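Local coordinates for Lmo0740 protein (Listeria monocytogenes, PDB 4RFA) that probably acts as a transcription regulator of the Crp family, pairing a cyclic-nucleotide-binding type beta domain with a winged-helix domain for DNA, at residues Ser49-Glu55 against Ser103-Ile109; Ile74-Pro78 against Leu161-Met165; Asn179-Gln183 against Lys213-Tyr217. All blocks are in the same frame, centred on the assembly; numbering follows the deposited sequence.

In the fold
From the N terminus, strand 49-55 opens interaction 1 and residues 74-78 open interaction 2 before residues 103-109 of strand 103-110 close the first. The two thus cross, and they touch where Ile53 packs on Val76. Interaction 1 joins the inner strands of one sheet of the beta domain. After the long helix 126-143, residues 161-165 complete interaction 2, bringing the end of helix 150-165 against edge strand 72-76 of the other sheet. Interaction 3 follows in series: residues 213-217 return to 179-183 and close the loop round helices 183-189 and 194-206, probably the helix-turn-helix. Phe180 and Ile181 pack on both Met165 and Phe75, so interactions 2 and 3 link the beta domain to the C-terminal domain.

Interaction 1 of 3, residues Ser49-Glu55 against Ser103-Ile109; sequences SIFFIVE and SLMLYKI
Met105, a selenomethionine, is paired with two residues, Val54 and Glu55, and this doubling shifts the otherwise regular antiparallel pairing of strand 49-55 with residues 103-109 of strand 103-110. Val54 N donates to Met105 O at 2.9 Å, the bond from Glu55 N to the same oxygen is weak at 3.4 Å, and Met105 N returns a bond to Glu55 O. The one carbon pair closer than usual van der Waals contact lies here: Val54 CG2, held between its backbone N and carbonyl carbon (chi1 -55° for CG1), presses on Met105 CG at 3.3 Å. The other branch, CG1, meets the edge of the Tyr107 ring, 3.5 Å from CD2. Farther along the same face, Ile109 CD1 abuts the edge of the Phe52 ring at CD2 (3.6 Å), and helix 11-20 covers this group through Leu12, Leu16 and Leu19. On the reverse face Ile53 CD1 rests on Leu106 CB, and Phe51 lies alongside the extended Lys108, with CE2 3.6 Å from CG; the lysine's NZ forms a long, weak ion pair with Glu45. The exposed rim is looser: Glu55 OE2 comes no nearer to Ser103 OG than 4.1 Å. Paired backbone bonds at Ile50-Ile109 and Phe52-Tyr107 hold the regular part. Strands 29-35 and 81-82 flank this antiparallel pair, interrupted by a classic beta bulge, in the beta-roll characteristic of cyclic-nucleotide-binding domains.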
ATOM      1  N   SER A  49     -13.840   8.744 -11.124  1.00 72.05           N
ATOM      2  CA  SER A  49     -13.757   9.716 -10.047  1.00 72.81           C
ATOM      3  C   SER A  49     -13.019   9.206  -8.820  1.00 66.68           C
ATOM      4  O   SER A  49     -12.778   8.026  -8.652  1.00 65.34           O
ATOM      5  CB  SER A  49     -15.163  10.208  -9.684  1.00 76.03           C
ATOM      6  OG  SER A  49     -16.125   9.188  -9.869  1.00 78.69           O
ATOM      7  N   ILE A  50     -12.648  10.151  -7.985  1.00 64.03           N
ATOM      8  CA  ILE A  50     -11.964   9.934  -6.739  1.00 61.34           C
ATOM      9  C   ILE A  50     -13.014  10.126  -5.629  1.00 62.63           C
ATOM     10  O   ILE A  50     -13.916  10.939  -5.794  1.00 60.77           O
ATOM     11  CB  ILE A  50     -10.825  10.956  -6.637  1.00 64.05           C
ATOM     12  CG1 ILE A  50      -9.854  10.767  -7.796  1.00 70.99           C
ATOM     13  CG2 ILE A  50     -10.067  10.817  -5.353  1.00 63.47           C
ATOM     14  CD1 ILE A  50      -9.365   9.339  -7.945  1.00 73.73           C
ATOM     15  N   PHE A  51     -12.902   9.376  -4.529  1.00 57.61           N
ATOM     16  CA  PHE A  51     -13.884   9.446  -3.425  1.00 55.49           C
ATOM     17  C   PHE A  51     -13.228   9.875  -2.127  1.00 53.26           C
ATOM     18  O   PHE A  51     -12.271   9.292  -1.719  1.00 55.94           O
ATOM     19  CB  PHE A  51     -14.555   8.073  -3.201  1.00 54.35           C
ATOM     20  CG  PHE A  51     -15.240   7.552  -4.410  1.00 55.02           C
ATOM     21  CD1 PHE A  51     -14.507   6.980  -5.446  1.00 60.20           C
ATOM     22  CD2 PHE A  51     -16.592   7.662  -4.549  1.00 56.04           C
ATOM     23  CE1 PHE A  51     -15.137   6.549  -6.611  1.00 61.64           C
ATOM     24  CE2 PHE A  51     -17.230   7.228  -5.689  1.00 56.79           C
ATOM     25  CZ  PHE A  51     -16.508   6.679  -6.727  1.00 61.95           C
ATOM     26  N   PHE A  52     -13.740  10.912  -1.483  1.00 55.63           N
ATOM     27  CA  PHE A  52     -13.247  11.302  -0.159  1.00 57.57           C
ATOM     28  C   PHE A  52     -14.209  11.050   0.964  1.00 54.28           C
ATOM     29  O   PHE A  52     -15.334  11.580   0.958  1.00 56.13           O
ATOM     30  CB  PHE A  52     -12.965  12.795  -0.145  1.00 69.58           C
ATOM     31  CG  PHE A  52     -11.617  13.123  -0.610  1.00 77.98           C
ATOM     32  CD1 PHE A  52     -10.531  12.920   0.229  1.00 86.43           C
ATOM     33  CD2 PHE A  52     -11.414  13.581  -1.897  1.00 84.99           C
ATOM     34  CE1 PHE A  52      -9.250  13.195  -0.206  1.00 95.50           C
ATOM     35  CE2 PHE A  52     -10.137  13.864  -2.344  1.00 91.62           C
ATOM     36  CZ  PHE A  52      -9.052  13.675  -1.497  1.00 97.55           C
ATOM     37  N   ILE A  53     -13.762  10.322   1.971  1.00 53.74           N
ATOM     38  CA  ILE A  53     -14.607  10.036   3.126  1.00 54.80           C
ATOM     39  C   ILE A  53     -14.511  11.245   4.032  1.00 57.16           C
ATOM     40  O   ILE A  53     -13.412  11.693   4.361  1.00 51.53           O
ATOM     41  CB  ILE A  53     -14.143   8.818   3.901  1.00 54.52           C
ATOM     42  CG1 ILE A  53     -13.878   7.642   2.966  1.00 61.91           C
ATOM     43  CG2 ILE A  53     -15.102   8.510   5.041  1.00 54.76           C
ATOM     44  CD1 ILE A  53     -14.820   7.454   1.814  1.00 62.82           C
ATOM     45  N   VAL A  54     -15.650  11.804   4.402  1.00 59.77           N
ATOM     46  CA  VAL A  54     -15.641  12.952   5.319  1.00 64.13           C
ATOM     47  C   VAL A  54     -16.061  12.516   6.702  1.00 56.03           C
ATOM     48  O   VAL A  54     -15.616  13.091   7.676  1.00 62.97           O
ATOM     49  CB  VAL A  54     -16.475  14.157   4.828  1.00 67.75           C
ATOM     50  CG1 VAL A  54     -16.028  14.591   3.447  1.00 72.35           C
ATOM     51  CG2 VAL A  54     -17.944  13.827   4.822  1.00 72.97           C
ATOM     52  N   GLU A  55     -16.874  11.480   6.817  1.00 52.86           N
ATOM     53  CA  GLU A  55     -17.147  10.957   8.145  1.00 54.14           C
ATOM     54  C   GLU A  55     -17.508   9.497   8.113  1.00 50.46           C
ATOM     55  O   GLU A  55     -18.006   9.003   7.106  1.00 50.39           O
ATOM     56  CB  GLU A  55     -18.260  11.780   8.818  1.00 62.26           C
ATOM     57  CG  GLU A  55     -19.603  11.670   8.172  1.00 65.46           C
ATOM     58  CD  GLU A  55     -20.690  12.527   8.863  1.00 76.14           C
ATOM     59  OE1 GLU A  55     -20.454  13.726   9.138  1.00 72.89           O
ATOM     60  OE2 GLU A  55     -21.797  11.988   9.110  1.00 72.19           O
ATOM     61  N   SER A 103     -23.221   5.394  10.247  1.00 70.49           N
ATOM     62  CA  SER A 103     -23.205   6.045   8.943  1.00 69.55           C
ATOM     63  C   SER A 103     -21.829   6.520   8.486  1.00 64.24           C
ATOM     64  O   SER A 103     -20.864   6.598   9.270  1.00 64.45           O
ATOM     65  CB  SER A 103     -24.170   7.243   8.938  1.00 74.32           C
ATOM     66  OG  SER A 103     -23.603   8.299   9.692  1.00 77.60           O
ATOM     67  N   LEU A 104     -21.782   6.822   7.189  1.00 58.31           N
ATOM     68  CA  LEU A 104     -20.635   7.291   6.509  1.00 56.91           C
ATOM     69  C   LEU A 104     -21.074   8.189   5.354  1.00 56.14           C
ATOM     70  O   LEU A 104     -22.084   7.898   4.668  1.00 56.48           O
ATOM     71  CB  LEU A 104     -19.834   6.090   6.000  1.00 56.15           C
ATOM     72  CG  LEU A 104     -18.590   6.333   5.162  1.00 55.09           C
ATOM     73  CD1 LEU A 104     -17.605   5.158   5.314  1.00 54.31           C
ATOM     74  CD2 LEU A 104     -18.923   6.581   3.697  1.00 53.74           C
HETATM   75  N   MSE A 105     -20.326   9.270   5.162  1.00 55.42           N
HETATM   76  CA  MSE A 105     -20.568  10.255   4.104  1.00 59.38           C
HETATM   77  C   MSE A 105     -19.332  10.409   3.317  1.00 55.28           C
HETATM   78  O   MSE A 105     -18.262  10.539   3.879  1.00 51.96           O
HETATM   79  CB  MSE A 105     -20.794  11.665   4.628  1.00 66.19           C
HETATM   80  CG  MSE A 105     -20.852  12.774   3.541  1.00 74.65           C
HETATM   81 SE   MSE A 105     -21.453  14.425   4.465  1.00104.79          SE
HETATM   82  CE  MSE A 105     -23.245  13.800   5.034  1.00 92.10           C
ATOM     83  N   LEU A 106     -19.473  10.462   2.010  1.00 55.90           N
ATOM     84  CA  LEU A 106     -18.342  10.777   1.160  1.00 58.21           C
ATOM     85  C   LEU A 106     -18.692  11.700   0.038  1.00 57.80           C
ATOM     86  O   LEU A 106     -19.865  11.915  -0.255  1.00 61.42           O
ATOM     87  CB  LEU A 106     -17.744   9.482   0.607  1.00 57.61           C
ATOM     88  CG  LEU A 106     -18.598   8.612  -0.291  1.00 55.55           C
ATOM     89  CD1 LEU A 106     -18.782   9.247  -1.657  1.00 58.12           C
ATOM     90  CD2 LEU A 106     -17.952   7.257  -0.453  1.00 55.29           C
ATOM     91  N   TYR A 107     -17.651  12.221  -0.603  1.00 59.05           N
ATOM     92  CA  TYR A 107     -17.799  13.005  -1.814  1.00 58.96           C
ATOM     93  C   TYR A 107     -17.256  12.257  -3.022  1.00 56.07           C
ATOM     94  O   TYR A 107     -16.190  11.710  -2.992  1.00 55.73           O
ATOM     95  CB  TYR A 107     -17.126  14.376  -1.642  1.00 61.79           C
ATOM     96  CG  TYR A 107     -17.996  15.316  -0.836  1.00 62.85           C
ATOM     97  CD1 TYR A 107     -19.020  16.029  -1.428  1.00 64.08           C
ATOM     98  CD2 TYR A 107     -17.846  15.406   0.536  1.00 65.00           C
ATOM     99  CE1 TYR A 107     -19.842  16.859  -0.670  1.00 66.81           C
ATOM    100  CE2 TYR A 107     -18.660  16.229   1.300  1.00 64.99           C
ATOM    101  CZ  TYR A 107     -19.639  16.950   0.703  1.00 67.59           C
ATOM    102  OH  TYR A 107     -20.424  17.734   1.502  1.00 71.76           O
ATOM    103  N   LYS A 108     -18.022  12.198  -4.091  1.00 56.83           N
ATOM    104  CA  LYS A 108     -17.507  11.624  -5.332  1.00 56.80           C
ATOM    105  C   LYS A 108     -17.076  12.787  -6.180  1.00 53.62           C
ATOM    106  O   LYS A 108     -17.902  13.631  -6.500  1.00 52.64           O
ATOM    107  CB  LYS A 108     -18.610  10.844  -6.045  1.00 59.80           C
ATOM    108  CG  LYS A 108     -18.200  10.257  -7.382  1.00 64.47           C
ATOM    109  CD  LYS A 108     -19.358   9.504  -7.992  1.00 67.99           C
ATOM    110  CE  LYS A 108     -19.043   9.057  -9.412  1.00 73.23           C
ATOM    111  NZ  LYS A 108     -20.295   8.653 -10.099  1.00 76.33           N
ATOM    112  N   ILE A 109     -15.811  12.811  -6.571  1.00 52.75           N
ATOM    113  CA  ILE A 109     -15.289  13.891  -7.382  1.00 56.66           C
ATOM    114  C   ILE A 109     -14.717  13.435  -8.716  1.00 60.85           C
ATOM    115  O   ILE A 109     -13.817  12.611  -8.772  1.00 60.93           O
ATOM    116  CB  ILE A 109     -14.162  14.628  -6.659  1.00 55.07           C
ATOM    117  CG1 ILE A 109     -14.623  15.089  -5.289  1.00 55.71           C
ATOM    118  CG2 ILE A 109     -13.765  15.816  -7.491  1.00 58.17           C
ATOM    119  CD1 ILE A 109     -13.519  15.317  -4.307  1.00 55.72           C
TER

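Interaction 2 of 3, residues Ile74-Pro78 against Leu161-Met165; sequences IFVLP and LAVEM
Glu164 OE1 reaches Phe75 through one water, which accepts from Phe75 N and donates to the carboxylate oxygen, with both bonds at 2.9 Å. The other oxygen, OE2, forms a salt bridge with Arg138 of helix 126-143, whose NH2 also bonds Phe75 O, so one guanidinium serves both sides of the contact. The aliphatic part of the glutamate is used as well: CG lies 3.7 Å from Leu77 CD1, the two side chains crossing at about a right angle. Next to it, the chain of Met165, a selenomethionine, is bent at chi3 (-106°), which brings its methyl CE back into the notch between Phe75 CG and Leu77 CD2, 3.7 Å from each. Its selenium stands above the face of the Phe75 ring, 5.4 Å from the centroid and 15° off the normal, a distant Met-aromatic contact. Leu161 CD2 adds a further methyl against Phe75 CD2 (3.7 Å), and Tyr189 also meets this ring. No direct hydrogen bond crosses between residues 74-78 and 161-165. The largely buried interface thus couples an apolar patch to a carboxylate whose charge is probably offset by Arg138, which would help keep it ionised.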
ATOM      1  N   ILE A  74      -7.991  -3.861   5.519  1.00 37.24           N
ATOM      2  CA  ILE A  74      -7.639  -2.542   6.040  1.00 39.45           C
ATOM      3  C   ILE A  74      -8.905  -1.755   6.273  1.00 38.23           C
ATOM      4  O   ILE A  74      -9.899  -2.051   5.635  1.00 38.40           O
ATOM      5  CB  ILE A  74      -6.672  -1.807   5.020  1.00 39.93           C
ATOM      6  CG1 ILE A  74      -6.097  -0.516   5.589  1.00 43.93           C
ATOM      7  CG2 ILE A  74      -7.363  -1.583   3.709  1.00 39.78           C
ATOM      8  CD1 ILE A  74      -4.904   0.019   4.770  1.00 46.86           C
ATOM      9  N   PHE A  75      -8.862  -0.758   7.160  1.00 37.64           N
ATOM     10  CA  PHE A  75      -9.969   0.137   7.336  1.00 39.20           C
ATOM     11  C   PHE A  75      -9.859   1.383   6.467  1.00 46.32           C
ATOM     12  O   PHE A  75      -8.790   1.795   6.148  1.00 46.65           O
ATOM     13  CB  PHE A  75     -10.086   0.517   8.802  1.00 40.85           C
ATOM     14  CG  PHE A  75     -10.504  -0.633   9.657  1.00 40.51           C
ATOM     15  CD1 PHE A  75     -11.844  -1.015   9.710  1.00 42.14           C
ATOM     16  CD2 PHE A  75      -9.570  -1.404  10.309  1.00 39.32           C
ATOM     17  CE1 PHE A  75     -12.248  -2.125  10.444  1.00 43.26           C
ATOM     18  CE2 PHE A  75      -9.959  -2.537  11.046  1.00 43.13           C
ATOM     19  CZ  PHE A  75     -11.302  -2.905  11.104  1.00 43.21           C
ATOM     20  N   VAL A  76     -11.001   2.006   6.174  1.00 45.67           N
ATOM     21  CA  VAL A  76     -11.104   3.263   5.455  1.00 45.70           C
ATOM     22  C   VAL A  76     -11.535   4.285   6.488  1.00 46.97           C
ATOM     23  O   VAL A  76     -12.565   4.108   7.134  1.00 43.72           O
ATOM     24  CB  VAL A  76     -12.255   3.129   4.451  1.00 49.66           C
ATOM     25  CG1 VAL A  76     -12.635   4.474   3.816  1.00 54.63           C
ATOM     26  CG2 VAL A  76     -11.895   2.062   3.451  1.00 51.81           C
ATOM     27  N   LEU A  77     -10.758   5.345   6.622  1.00 41.81           N
ATOM     28  CA  LEU A  77     -10.936   6.382   7.622  1.00 43.45           C
ATOM     29  C   LEU A  77     -11.420   7.690   7.001  1.00 44.00           C
ATOM     30  O   LEU A  77     -11.251   7.905   5.800  1.00 43.47           O
ATOM     31  CB  LEU A  77      -9.584   6.662   8.310  1.00 42.65           C
ATOM     32  CG  LEU A  77      -8.749   5.421   8.553  1.00 42.81           C
ATOM     33  CD1 LEU A  77      -7.381   5.749   9.144  1.00 45.46           C
ATOM     34  CD2 LEU A  77      -9.474   4.449   9.475  1.00 45.22           C
ATOM     35  N   PRO A  78     -12.030   8.563   7.825  1.00 44.74           N
ATOM     36  CA  PRO A  78     -12.300   9.927   7.421  1.00 46.82           C
ATOM     37  C   PRO A  78     -11.047  10.567   6.847  1.00 48.60           C
ATOM     38  O   PRO A  78      -9.962  10.380   7.402  1.00 55.98           O
ATOM     39  CB  PRO A  78     -12.746  10.614   8.742  1.00 53.28           C
ATOM     40  CG  PRO A  78     -13.272   9.516   9.597  1.00 51.93           C
ATOM     41  CD  PRO A  78     -12.331   8.356   9.254  1.00 50.11           C
ATOM     42  N   LEU A 161      -4.597   0.420  15.060  1.00 41.50           N
ATOM     43  CA  LEU A 161      -5.916   1.076  15.261  1.00 46.54           C
ATOM     44  C   LEU A 161      -5.848   2.265  16.241  1.00 52.17           C
ATOM     45  O   LEU A 161      -6.486   3.291  16.039  1.00 55.21           O
ATOM     46  CB  LEU A 161      -6.897   0.065  15.762  1.00 43.31           C
ATOM     47  CG  LEU A 161      -7.158  -1.030  14.732  1.00 45.12           C
ATOM     48  CD1 LEU A 161      -8.014  -2.121  15.329  1.00 45.04           C
ATOM     49  CD2 LEU A 161      -7.851  -0.504  13.491  1.00 49.62           C
ATOM     50  N   ALA A 162      -5.043   2.152  17.292  1.00 52.91           N
ATOM     51  CA  ALA A 162      -4.930   3.271  18.245  1.00 55.34           C
ATOM     52  C   ALA A 162      -4.373   4.470  17.535  1.00 56.83           C
ATOM     53  O   ALA A 162      -4.840   5.582  17.697  1.00 59.02           O
ATOM     54  CB  ALA A 162      -4.044   2.906  19.417  1.00 56.43           C
ATOM     55  N   VAL A 163      -3.392   4.241  16.689  1.00 58.45           N
ATOM     56  CA  VAL A 163      -2.887   5.321  15.890  1.00 59.57           C
ATOM     57  C   VAL A 163      -3.971   5.821  14.912  1.00 62.20           C
ATOM     58  O   VAL A 163      -4.138   7.024  14.754  1.00 65.72           O
ATOM     59  CB  VAL A 163      -1.631   4.903  15.119  1.00 59.94           C
ATOM     60  CG1 VAL A 163      -1.220   6.000  14.115  1.00 63.38           C
ATOM     61  CG2 VAL A 163      -0.494   4.631  16.092  1.00 61.43           C
ATOM     62  N   GLU A 164      -4.695   4.935  14.268  1.00 54.64           N
ATOM     63  CA  GLU A 164      -5.599   5.364  13.231  1.00 57.24           C
ATOM     64  C   GLU A 164      -6.847   6.035  13.711  1.00 54.44           C
ATOM     65  O   GLU A 164      -7.305   6.950  13.116  1.00 58.78           O
ATOM     66  CB  GLU A 164      -6.046   4.175  12.423  1.00 55.51           C
ATOM     67  CG  GLU A 164      -5.127   3.809  11.314  1.00 58.05           C
ATOM     68  CD  GLU A 164      -5.466   2.479  10.715  1.00 55.07           C
ATOM     69  OE1 GLU A 164      -6.543   1.954  10.966  1.00 52.91           O
ATOM     70  OE2 GLU A 164      -4.642   1.965   9.978  1.00 53.03           O
HETATM   71  N   MSE A 165      -7.398   5.543  14.791  1.00 58.85           N
HETATM   72  CA  MSE A 165      -8.768   5.674  15.061  1.00 58.13           C
HETATM   73  C   MSE A 165      -9.029   5.769  16.508  1.00 59.70           C
HETATM   74  O   MSE A 165     -10.173   5.682  16.924  1.00 61.92           O
HETATM   75  CB  MSE A 165      -9.087   4.248  14.755  1.00 57.10           C
HETATM   76  CG  MSE A 165     -10.396   4.046  14.077  1.00 63.58           C
HETATM   77 SE   MSE A 165     -10.722   2.153  14.079  1.00 60.43          SE
HETATM   78  CE  MSE A 165     -10.322   2.025  12.191  1.00 54.01           C
TER
HETATM   79  O   HOH W   1      -6.700  -0.118   8.914  1.00 41.56           O

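Interaction 3 of 3, residues Asn179-Gln183 against Lys213-Tyr217; sequences NFINQ and KKSPY
Tyr217 has the most surface buried in this contact, and its ring reaches across to the backbone of Ile181, Asn182 and Gln183. With CG turned beside its own backbone N (chi1 -62°), the tyrosine brings CE2 to 3.3 Å from Ile181 O, an oblique approach, while Ile181 CG2 sits at the ring edge, 4.0 Å from CD2. One face of the ring carries Ser215 CB, offset toward the rim, and that same CB also touches Ile181 O. The hydroxyl OH lies near Gln183 N, but the angle is too poor for a hydrogen bond; it is instead linked to a water at 2.7 Å. That water donates to Lys213 O at 2.6 Å and, weakly, to Gln183 OE1. A second water joins the main chains, accepting from Tyr217 N at 2.9 Å and donating to Ile181 O. At the outer end, Asn179 and Pro216 meet more loosely: ND2 of the asparagine lies 3.9 Å from both CG and CD of the proline ring, which follows a cis peptide bond after Ser215. Asn182 is the N-cap of helix 183-189, its OD1 accepting from Val185 N, and Gln183 NE2 bonds Gln194 OE1 at the head of helix 194-206. By comparison with Crp-type regulators, residues 213-217 probably belong to the wing, packed here against the loop that leads into the helix-turn-helix. Since no direct hydrogen bond spans the two segments, their polar linkage depends on the two waters, with Ile181 CG2 against the Tyr217 ring as the apolar side-chain pair.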
ATOM      1  N   ASN A 179     -16.437   1.973  18.914  1.00 57.83           N
ATOM      2  CA  ASN A 179     -17.369   0.970  19.326  1.00 60.54           C
ATOM      3  C   ASN A 179     -17.493  -0.171  18.347  1.00 57.62           C
ATOM      4  O   ASN A 179     -17.701  -1.310  18.753  1.00 55.45           O
ATOM      5  CB  ASN A 179     -18.730   1.630  19.459  1.00 73.12           C
ATOM      6  CG  ASN A 179     -19.655   0.855  20.352  1.00 85.64           C
ATOM      7  OD1 ASN A 179     -20.697   0.371  19.914  1.00 99.44           O
ATOM      8  ND2 ASN A 179     -19.279   0.727  21.613  1.00 85.89           N
ATOM      9  N   PHE A 180     -17.386   0.127  17.054  1.00 51.92           N
ATOM     10  CA  PHE A 180     -17.522  -0.905  16.036  1.00 51.28           C
ATOM     11  C   PHE A 180     -16.361  -1.940  16.024  1.00 47.42           C
ATOM     12  O   PHE A 180     -16.500  -3.012  15.460  1.00 52.29           O
ATOM     13  CB  PHE A 180     -17.762  -0.283  14.642  1.00 52.21           C
ATOM     14  CG  PHE A 180     -16.551   0.395  14.060  1.00 53.55           C
ATOM     15  CD1 PHE A 180     -15.577  -0.343  13.414  1.00 53.91           C
ATOM     16  CD2 PHE A 180     -16.408   1.778  14.152  1.00 55.77           C
ATOM     17  CE1 PHE A 180     -14.468   0.277  12.854  1.00 54.44           C
ATOM     18  CE2 PHE A 180     -15.304   2.405  13.621  1.00 59.65           C
ATOM     19  CZ  PHE A 180     -14.316   1.652  12.979  1.00 52.10           C
ATOM     20  N   ILE A 181     -15.232  -1.622  16.633  1.00 49.91           N
ATOM     21  CA  ILE A 181     -14.172  -2.598  16.856  1.00 46.76           C
ATOM     22  C   ILE A 181     -14.516  -3.483  18.072  1.00 49.35           C
ATOM     23  O   ILE A 181     -14.229  -3.127  19.250  1.00 51.52           O
ATOM     24  CB  ILE A 181     -12.803  -1.962  17.091  1.00 48.22           C
ATOM     25  CG1 ILE A 181     -12.435  -0.927  16.008  1.00 46.93           C
ATOM     26  CG2 ILE A 181     -11.729  -3.071  17.160  1.00 48.25           C
ATOM     27  CD1 ILE A 181     -12.186  -1.471  14.646  1.00 45.55           C
ATOM     28  N   ASN A 182     -15.182  -4.596  17.776  1.00 45.05           N
ATOM     29  CA  ASN A 182     -15.482  -5.632  18.749  1.00 46.82           C
ATOM     30  C   ASN A 182     -14.641  -6.838  18.471  1.00 47.93           C
ATOM     31  O   ASN A 182     -13.762  -6.869  17.554  1.00 50.48           O
ATOM     32  CB  ASN A 182     -16.974  -6.022  18.737  1.00 50.61           C
ATOM     33  CG  ASN A 182     -17.485  -6.413  17.355  1.00 50.65           C
ATOM     34  OD1 ASN A 182     -16.733  -6.775  16.472  1.00 55.16           O
ATOM     35  ND2 ASN A 182     -18.777  -6.370  17.190  1.00 51.70           N
ATOM     36  N   GLN A 183     -14.893  -7.855  19.258  1.00 46.03           N
ATOM     37  CA  GLN A 183     -14.178  -9.112  19.139  1.00 49.32           C
ATOM     38  C   GLN A 183     -14.171  -9.742  17.756  1.00 49.29           C
ATOM     39  O   GLN A 183     -13.139 -10.254  17.284  1.00 45.04           O
ATOM     40  CB  GLN A 183     -14.717 -10.107  20.165  1.00 54.74           C
ATOM     41  CG  GLN A 183     -13.738 -11.215  20.483  1.00 58.79           C
ATOM     42  CD  GLN A 183     -14.143 -11.980  21.710  1.00 61.09           C
ATOM     43  OE1 GLN A 183     -13.990 -11.515  22.857  1.00 67.18           O
ATOM     44  NE2 GLN A 183     -14.684 -13.150  21.480  1.00 65.54           N
ATOM     45  N   LYS A 213     -10.961  -6.657  28.784  1.00 56.79           N
ATOM     46  CA  LYS A 213     -11.170  -7.607  27.717  1.00 60.83           C
ATOM     47  C   LYS A 213     -12.373  -7.266  26.815  1.00 61.74           C
ATOM     48  O   LYS A 213     -12.540  -7.841  25.771  1.00 60.07           O
ATOM     49  CB  LYS A 213     -11.413  -8.974  28.338  1.00 67.60           C
ATOM     50  CG  LYS A 213     -11.296 -10.085  27.333  1.00 69.15           C
ATOM     51  CD  LYS A 213     -11.707 -11.408  27.927  1.00 71.34           C
ATOM     52  CE  LYS A 213     -11.971 -12.370  26.776  1.00 67.22           C
ATOM     53  NZ  LYS A 213     -11.336 -13.671  27.063  1.00 65.20           N
ATOM     54  N   LYS A 214     -13.133  -6.269  27.215  1.00 61.50           N
ATOM     55  CA  LYS A 214     -14.418  -5.926  26.695  1.00 62.70           C
ATOM     56  C   LYS A 214     -14.372  -4.663  25.814  1.00 64.90           C
ATOM     57  O   LYS A 214     -13.790  -3.657  26.191  1.00 63.16           O
ATOM     58  CB  LYS A 214     -15.239  -5.593  27.928  1.00 69.15           C
ATOM     59  CG  LYS A 214     -16.719  -5.645  27.769  1.00 71.69           C
ATOM     60  CD  LYS A 214     -17.361  -4.636  28.718  1.00 73.72           C
ATOM     61  CE  LYS A 214     -18.738  -5.070  29.111  1.00 73.38           C
ATOM     62  NZ  LYS A 214     -19.429  -5.698  27.949  1.00 71.67           N
ATOM     63  N   SER A 215     -15.050  -4.665  24.679  1.00 62.51           N
ATOM     64  CA  SER A 215     -15.079  -3.443  23.864  1.00 62.84           C
ATOM     65  C   SER A 215     -16.081  -2.405  24.383  1.00 64.78           C
ATOM     66  O   SER A 215     -17.103  -2.746  24.986  1.00 64.94           O
ATOM     67  CB  SER A 215     -15.346  -3.750  22.394  1.00 59.01           C
ATOM     68  OG  SER A 215     -16.435  -4.626  22.252  1.00 59.14           O
ATOM     69  N   PRO A 216     -15.811  -1.125  24.114  1.00 63.44           N
ATOM     70  CA  PRO A 216     -14.686  -0.609  23.315  1.00 61.22           C
ATOM     71  C   PRO A 216     -13.335  -0.790  23.991  1.00 64.29           C
ATOM     72  O   PRO A 216     -13.208  -0.627  25.211  1.00 64.97           O
ATOM     73  CB  PRO A 216     -15.006   0.878  23.115  1.00 64.65           C
ATOM     74  CG  PRO A 216     -16.206   1.181  23.966  1.00 68.12           C
ATOM     75  CD  PRO A 216     -16.763  -0.091  24.539  1.00 64.35           C
ATOM     76  N   TYR A 217     -12.331  -1.146  23.209  1.00 58.81           N
ATOM     77  CA  TYR A 217     -11.026  -1.460  23.753  1.00 55.10           C
ATOM     78  C   TYR A 217     -10.329  -0.200  24.234  1.00 58.55           C
ATOM     79  O   TYR A 217     -10.296   0.828  23.544  1.00 55.43           O
ATOM     80  CB  TYR A 217     -10.197  -2.186  22.706  1.00 54.48           C
ATOM     81  CG  TYR A 217     -10.849  -3.483  22.335  1.00 51.04           C
ATOM     82  CD1 TYR A 217     -11.084  -4.443  23.305  1.00 49.95           C
ATOM     83  CD2 TYR A 217     -11.318  -3.722  21.056  1.00 48.22           C
ATOM     84  CE1 TYR A 217     -11.714  -5.628  23.005  1.00 49.97           C
ATOM     85  CE2 TYR A 217     -11.962  -4.928  20.748  1.00 45.61           C
ATOM     86  CZ  TYR A 217     -12.150  -5.866  21.735  1.00 47.38           C
ATOM     87  OH  TYR A 217     -12.771  -7.062  21.488  1.00 54.44           O
TER
HETATM   88  O   HOH W   2     -13.286  -1.167  20.470  1.00 51.92           O
HETATM   89  O   HOH W   3     -13.902  -8.213  23.634  1.00 60.55           O